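Local coordinates for protein FMN-dependent NADH-azoreductase 1 (Bacillus anthracis, PDB 3U7I) that probably uses bound FMN and NADH to reduce electrophilic quinones, protecting against thiol-specific stress, and to cleave the azo bond of aromatic azo compounds, at residues S134-K139 with N175-I179; S33-S39 with A210-K216. All coordinates share one frame. Residue numbers count along the deposited sequence, not the author numbering.

Contact 1: S134-K139 with N175-I179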
loop_
_atom_site.group_PDB
_atom_site.type_symbol
_atom_site.label_atom_id
_atom_site.label_comp_id
_atom_site.label_asym_id
_atom_site.label_seq_id
_atom_site.Cartn_x
_atom_site.Cartn_y
_atom_site.Cartn_z
ATOM N N SER C 134 -1.900 -13.671 17.155
ATOM C CA SER C 134 -1.033 -12.628 17.701
ATOM C C SER C 134 -1.865 -11.553 18.395
ATOM O O SER C 134 -3.096 -11.561 18.328
ATOM C CB SER C 134 -0.146 -12.011 16.617
ATOM O OG SER C 134 -0.915 -11.545 15.527
ATOM N N VAL C 135 -1.182 -10.637 19.073
ATOM C CA VAL C 135 -1.847 -9.569 19.811
ATOM C C VAL C 135 -0.987 -8.300 19.781
ATOM O O VAL C 135 0.240 -8.377 19.675
ATOM C CB VAL C 135 -2.190 -10.002 21.275
ATOM C CG1 VAL C 135 -0.935 -10.369 22.051
ATOM C CG2 VAL C 135 -2.983 -8.919 22.001
ATOM N N GLY C 136 -1.637 -7.138 19.841
ATOM C CA GLY C 136 -0.936 -5.863 19.852
ATOM C C GLY C 136 -0.389 -5.550 21.233
ATOM O O GLY C 136 -0.977 -5.953 22.245
ATOM N N LEU C 137 0.739 -4.839 21.274
ATOM C CA LEU C 137 1.408 -4.509 22.531
ATOM C C LEU C 137 1.204 -3.059 22.968
ATOM O O LEU C 137 1.626 -2.673 24.056
ATOM C CB LEU C 137 2.906 -4.815 22.428
ATOM C CG LEU C 137 3.257 -6.286 22.251
ATOM C CD1 LEU C 137 4.752 -6.468 22.300
ATOM C CD2 LEU C 137 2.575 -7.116 23.334
ATOM N N LEU C 138 0.564 -2.253 22.123
ATOM C CA LEU C 138 0.332 -0.850 22.447
ATOM C C LEU C 138 -1.119 -0.609 22.850
ATOM O O LEU C 138 -1.791 0.261 22.288
ATOM C CB LEU C 138 0.703 0.047 21.263
ATOM C CG LEU C 138 2.125 -0.110 20.710
ATOM C CD1 LEU C 138 2.337 0.831 19.535
ATOM C CD2 LEU C 138 3.179 0.119 21.784
ATOM N N LYS C 139 -1.596 -1.378 23.822
ATOM C CA LYS C 139 -2.975 -1.268 24.279
ATOM C C LYS C 139 -3.062 -0.370 25.510
ATOM O O LYS C 139 -3.547 -0.791 26.553
ATOM C CB LYS C 139 -3.545 -2.656 24.591
ATOM C CG LYS C 139 -3.262 -3.690 23.505
ATOM C CD LYS C 139 -4.418 -4.661 23.318
ATOM C CE LYS C 139 -4.159 -5.590 22.133
ATOM N NZ LYS C 139 -5.354 -5.760 21.254
ATOM N N ASN C 175 -5.844 -0.658 15.141
ATOM C CA ASN C 175 -6.678 -1.359 16.119
ATOM C C ASN C 175 -5.997 -2.647 16.571
ATOM O O ASN C 175 -5.985 -2.995 17.762
ATOM C CB ASN C 175 -8.077 -1.651 15.585
ATOM C CG ASN C 175 -8.999 -2.194 16.668
ATOM O OD1 ASN C 175 -9.717 -1.437 17.328
ATOM N ND2 ASN C 175 -8.976 -3.510 16.861
ATOM N N PHE C 176 -5.413 -3.346 15.605
ATOM C CA PHE C 176 -4.609 -4.520 15.907
ATOM C C PHE C 176 -3.496 -4.207 16.917
ATOM O O PHE C 176 -3.331 -4.920 17.906
ATOM C CB PHE C 176 -4.028 -5.116 14.626
ATOM C CG PHE C 176 -3.003 -6.173 14.869
ATOM C CD1 PHE C 176 -3.342 -7.339 15.545
ATOM C CD2 PHE C 176 -1.701 -6.008 14.418
ATOM C CE1 PHE C 176 -2.395 -8.325 15.773
ATOM C CE2 PHE C 176 -0.748 -6.989 14.642
ATOM C CZ PHE C 176 -1.098 -8.149 15.324
ATOM N N LEU C 177 -2.731 -3.145 16.665
ATOM C CA LEU C 177 -1.642 -2.758 17.555
ATOM C C LEU C 177 -2.148 -2.391 18.949
ATOM O O LEU C 177 -1.389 -2.431 19.916
ATOM C CB LEU C 177 -0.831 -1.595 16.961
ATOM C CG LEU C 177 -0.044 -1.920 15.686
ATOM C CD1 LEU C 177 0.898 -0.770 15.280
ATOM C CD2 LEU C 177 0.728 -3.237 15.850
ATOM N N GLY C 178 -3.429 -2.040 19.043
ATOM C CA GLY C 178 -4.040 -1.647 20.304
ATOM C C GLY C 178 -4.565 -0.221 20.311
ATOM O O GLY C 178 -5.150 0.243 21.295
ATOM N N ILE C 179 -4.346 0.486 19.209
ATOM C CA ILE C 179 -4.775 1.878 19.102
ATOM C C ILE C 179 -6.223 1.903 18.597
ATOM O O ILE C 179 -6.496 1.758 17.400
ATOM C CB ILE C 179 -3.793 2.712 18.217
ATOM C CG1 ILE C 179 -2.352 2.556 18.738
ATOM C CG2 ILE C 179 -4.220 4.174 18.155
ATOM C CD1 ILE C 179 -1.281 2.999 17.775
HETATM O O HOH W 1 -4.409 -6.984 19.070
HETATM O O HOH W 2 -6.920 -3.899 20.151
#

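Contact 2: S33-S39 with A210-K216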
loop_
_atom_site.group_PDB
_atom_site.type_symbol
_atom_site.label_atom_id
_atom_site.label_comp_id
_atom_site.label_asym_id
_atom_site.label_seq_id
_atom_site.Cartn_x
_atom_site.Cartn_y
_atom_site.Cartn_z
ATOM N N SER C 33 -4.534 24.973 15.635
ATOM C CA SER C 33 -5.606 24.771 16.607
ATOM C C SER C 33 -5.169 23.899 17.802
ATOM O O SER C 33 -5.408 24.247 18.970
ATOM C CB SER C 33 -6.818 24.154 15.898
ATOM O OG SER C 33 -7.914 23.994 16.776
ATOM N N TYR C 34 -4.526 22.776 17.495
ATOM C CA TYR C 34 -3.992 21.866 18.503
ATOM C C TYR C 34 -3.011 22.569 19.436
ATOM O O TYR C 34 -3.128 22.465 20.662
ATOM C CB TYR C 34 -3.293 20.707 17.798
ATOM C CG TYR C 34 -2.948 19.511 18.657
ATOM C CD1 TYR C 34 -3.925 18.847 19.399
ATOM C CD2 TYR C 34 -1.656 19.000 18.667
ATOM C CE1 TYR C 34 -3.612 17.716 20.164
ATOM C CE2 TYR C 34 -1.331 17.874 19.421
ATOM C CZ TYR C 34 -2.314 17.235 20.169
ATOM O OH TYR C 34 -1.986 16.120 20.914
ATOM N N LYS C 35 -2.042 23.279 18.854
ATOM C CA LYS C 35 -1.007 23.955 19.639
ATOM C C LYS C 35 -1.564 24.948 20.674
ATOM O O LYS C 35 -0.919 25.214 21.687
ATOM C CB LYS C 35 0.011 24.641 18.724
ATOM C CG LYS C 35 1.005 23.695 18.059
ATOM C CD LYS C 35 2.106 24.484 17.355
ATOM C CE LYS C 35 2.915 23.614 16.397
ATOM N NZ LYS C 35 4.111 22.951 17.001
ATOM N N GLU C 36 -2.762 25.476 20.424
ATOM C CA GLU C 36 -3.419 26.399 21.358
ATOM C C GLU C 36 -3.981 25.693 22.580
ATOM O O GLU C 36 -4.147 26.305 23.636
ATOM C CB GLU C 36 -4.592 27.104 20.682
ATOM C CG GLU C 36 -4.229 28.152 19.661
ATOM C CD GLU C 36 -5.453 28.661 18.925
ATOM O OE1 GLU C 36 -6.569 28.574 19.491
ATOM O OE2 GLU C 36 -5.300 29.134 17.775
ATOM N N LEU C 37 -4.311 24.415 22.424
ATOM C CA LEU C 37 -5.045 23.688 23.458
ATOM C C LEU C 37 -4.196 22.714 24.294
ATOM O O LEU C 37 -4.532 22.434 25.444
ATOM C CB LEU C 37 -6.247 22.956 22.840
ATOM C CG LEU C 37 -7.278 23.825 22.116
ATOM C CD1 LEU C 37 -8.238 22.942 21.336
ATOM C CD2 LEU C 37 -8.028 24.729 23.085
ATOM N N ILE C 38 -3.104 22.210 23.717
ATOM C CA ILE C 38 -2.258 21.236 24.415
ATOM C C ILE C 38 -1.642 21.819 25.688
ATOM O O ILE C 38 -1.320 23.011 25.751
ATOM C CB ILE C 38 -1.132 20.620 23.508
ATOM C CG1 ILE C 38 -0.175 21.689 22.976
ATOM C CG2 ILE C 38 -1.720 19.813 22.352
ATOM C CD1 ILE C 38 0.842 21.123 22.013
ATOM N N SER C 39 -1.492 20.972 26.701
ATOM C CA SER C 39 -0.814 21.351 27.937
ATOM C C SER C 39 0.671 21.579 27.660
ATOM O O SER C 39 1.195 21.136 26.638
ATOM C CB SER C 39 -0.999 20.270 29.004
ATOM O OG SER C 39 -2.359 20.183 29.400
ATOM N N ALA C 210 -9.027 18.667 17.375
ATOM C CA ALA C 210 -8.004 19.315 18.192
ATOM C C ALA C 210 -8.470 19.480 19.641
ATOM O O ALA C 210 -7.722 19.185 20.575
ATOM C CB ALA C 210 -7.627 20.666 17.592
ATOM N N SER C 211 -9.703 19.956 19.818
ATOM C CA SER C 211 -10.316 20.077 21.141
ATOM C C SER C 211 -10.379 18.719 21.829
ATOM O O SER C 211 -9.994 18.575 22.995
ATOM C CB SER C 211 -11.739 20.634 21.030
ATOM O OG SER C 211 -11.731 21.980 20.606
ATOM N N ARG C 212 -10.897 17.731 21.104
ATOM C CA ARG C 212 -11.022 16.380 21.629
ATOM C C ARG C 212 -9.667 15.847 22.097
ATOM O O ARG C 212 -9.517 15.445 23.256
ATOM C CB ARG C 212 -11.637 15.442 20.579
ATOM C CG ARG C 212 -11.907 14.024 21.096
ATOM C CD ARG C 212 -12.619 13.158 20.062
ATOM N NE ARG C 212 -11.796 12.924 18.882
ATOM C CZ ARG C 212 -10.824 12.017 18.811
ATOM N NH1 ARG C 212 -10.537 11.257 19.861
ATOM N NH2 ARG C 212 -10.132 11.880 17.689
ATOM N N LEU C 213 -8.680 15.863 21.202
ATOM C CA LEU C 213 -7.371 15.291 21.513
ATOM C C LEU C 213 -6.668 16.016 22.662
ATOM O O LEU C 213 -5.970 15.392 23.454
ATOM C CB LEU C 213 -6.476 15.231 20.266
ATOM C CG LEU C 213 -6.839 14.205 19.179
ATOM C CD1 LEU C 213 -6.028 14.442 17.908
ATOM C CD2 LEU C 213 -6.663 12.768 19.678
ATOM N N ALA C 214 -6.865 17.329 22.745
ATOM C CA ALA C 214 -6.271 18.140 23.807
ATOM C C ALA C 214 -7.137 18.102 25.055
ATOM O O ALA C 214 -6.715 18.536 26.132
ATOM C CB ALA C 214 -6.089 19.571 23.344
ATOM N N ASN C 215 -8.348 17.576 24.895
ATOM C CA ASN C 215 -9.304 17.453 25.987
ATOM C C ASN C 215 -9.736 18.810 26.540
ATOM O O ASN C 215 -9.967 18.962 27.745
ATOM C CB ASN C 215 -8.745 16.573 27.103
ATOM C CG ASN C 215 -9.820 16.094 28.053
ATOM O OD1 ASN C 215 -10.995 16.023 27.693
ATOM N ND2 ASN C 215 -9.426 15.761 29.277
ATOM N N LYS C 216 -9.838 19.790 25.643
ATOM C CA LYS C 216 -10.285 21.137 25.996
ATOM C C LYS C 216 -11.569 21.486 25.235
ATOM O O LYS C 216 -11.880 20.888 24.200
ATOM C CB LYS C 216 -9.204 22.173 25.660
ATOM C CG LYS C 216 -7.846 21.928 26.297
ATOM C CD LYS C 216 -7.767 22.489 27.704
ATOM C CE LYS C 216 -6.384 22.263 28.317
ATOM N NZ LYS C 216 -5.283 22.963 27.586
HETATM O O HOH W 3 -4.636 25.905 26.463
#

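Contact 1: S134-K139 with N175-I179
A mainly backbone-mediated contact, flanked by side chains of Leu138, Lys139 and Phe176, joins the end of the antiparallel hairpin (127-129 with 134-136) to the C-terminal end of helix 165-177, just before strand 181-187, outermost in the parallel sheet. Its one direct hydrogen bond runs from Leu138 N to Leu177 O (3.0 Å), a carbonyl in the last helical turn. Gly136 lies flat against that turn, its CA 3.9 Å from Leu177 CA, and makes CA-H...O contacts from Gly136 CA to Phe176 O (3.2 Å) and Leu177 O (3.5 Å); a CB here would collide with Phe176 O. Gly178 is close-packed too: a side chain would clash with Leu138 O and Lys139 CG. The Lys139 side chain passes over Gly178, with Lys139 CG 3.9 Å from Gly178 CA, and its amine works through water. Water 1 accepts from Gly136 N (2.9 Å) and Lys139 NZ (2.7 Å) and donates to Phe176 O (2.6 Å), while water 2 bridges Lys139 NZ and Asn175 O (both 2.7 Å). At the hairpin end, Ser134 OG meets the edge of the Phe176 ring at CZ (3.4 Å); that ring also meets Trp159 of the second subunit. Leu138 and Ile179 turn to Phe92 of helix 76-94. Gly178, with positive phi (118°), is the C-prime residue of a Schellman motif, in which Ile179 N reaches back to the carbonyl of the residue before Asn175 and Gly178 N bonds weakly to Asn175 O (3.0 Å): a glycine-terminated helix end whose last carbonyls are taken up by the neighbouring loop and water.

Contact 2: S33-S39 with A210-K216
Ala210, near the end of helix 195-214, faces helix 22-37: the last and first helices of the flavodoxin-like fold, side by side on one face of the parallel sheet, their short segment axes 8.8 Å apart and crossing at -34°. Its methyl packs against Ser33, Tyr34 and Leu37, with Ala210 CB 3.4 Å from Ser33 OG and 4.3 Å from Tyr34 CB, letting the backbones come close (Ala210 CA to Tyr34 CA, 4.8 Å). Ser211 points its CB away, yet Leu37 still packs on it, with Leu37 CD1 3.5 Å from Ser211 CA. Arg212 reaches toward the sheet, in a salt bridge with Asp181. Leu213 CB packs 3.8 Å from Tyr34 CE1; the Tyr34 hydroxyl hydrogen-bonds Thr7 of strand 6-11. One turn after Ala210, Ala214 CB lies 3.4 Å from Leu37 CB. Asn215 takes positive phi, and Asn215 N to Arg212 O and Lys216 N to Ser211 O (both 2.9 Å) close a Schellman motif. This brings Lys216 back over Leu37: Lys216 CB sits 3.8 Å from Leu37 CD2, and Lys216 NZ donates to Leu37 O a hydrogen bond that, at 2.3 Å, is modelled shorter than usual, so the amine's position is probably imprecise. The chemistry implies a helix pair held mainly by apolar packing on alanine, with an exposed lysine adding a direct link to Leu37 O and a weak one through water 3 to Glu36 O.

How the contacts relate
In each contact one helix, 165-177 or 195-214, ends in a Schellman motif, but different elements of the fold are held: contact 1 ties the hairpin end to helix 165-177, whereas contact 2 pairs helices 22-37 and 195-214. Their nearest atoms are about 9 Å apart. Each is partly buried, mixing buried residues with an exposed lysine. Contact 1 relies on glycine, main-chain carbonyls and bridging water, and reaches the second subunit through Phe176; contact 2 relies on alanine, leucine and tyrosine side chains, and no other chain of the assembly touches it. The lysine amine serves carbonyls through water in contact 1, and in contact 2 directly at one carbonyl, with a weak water link to another.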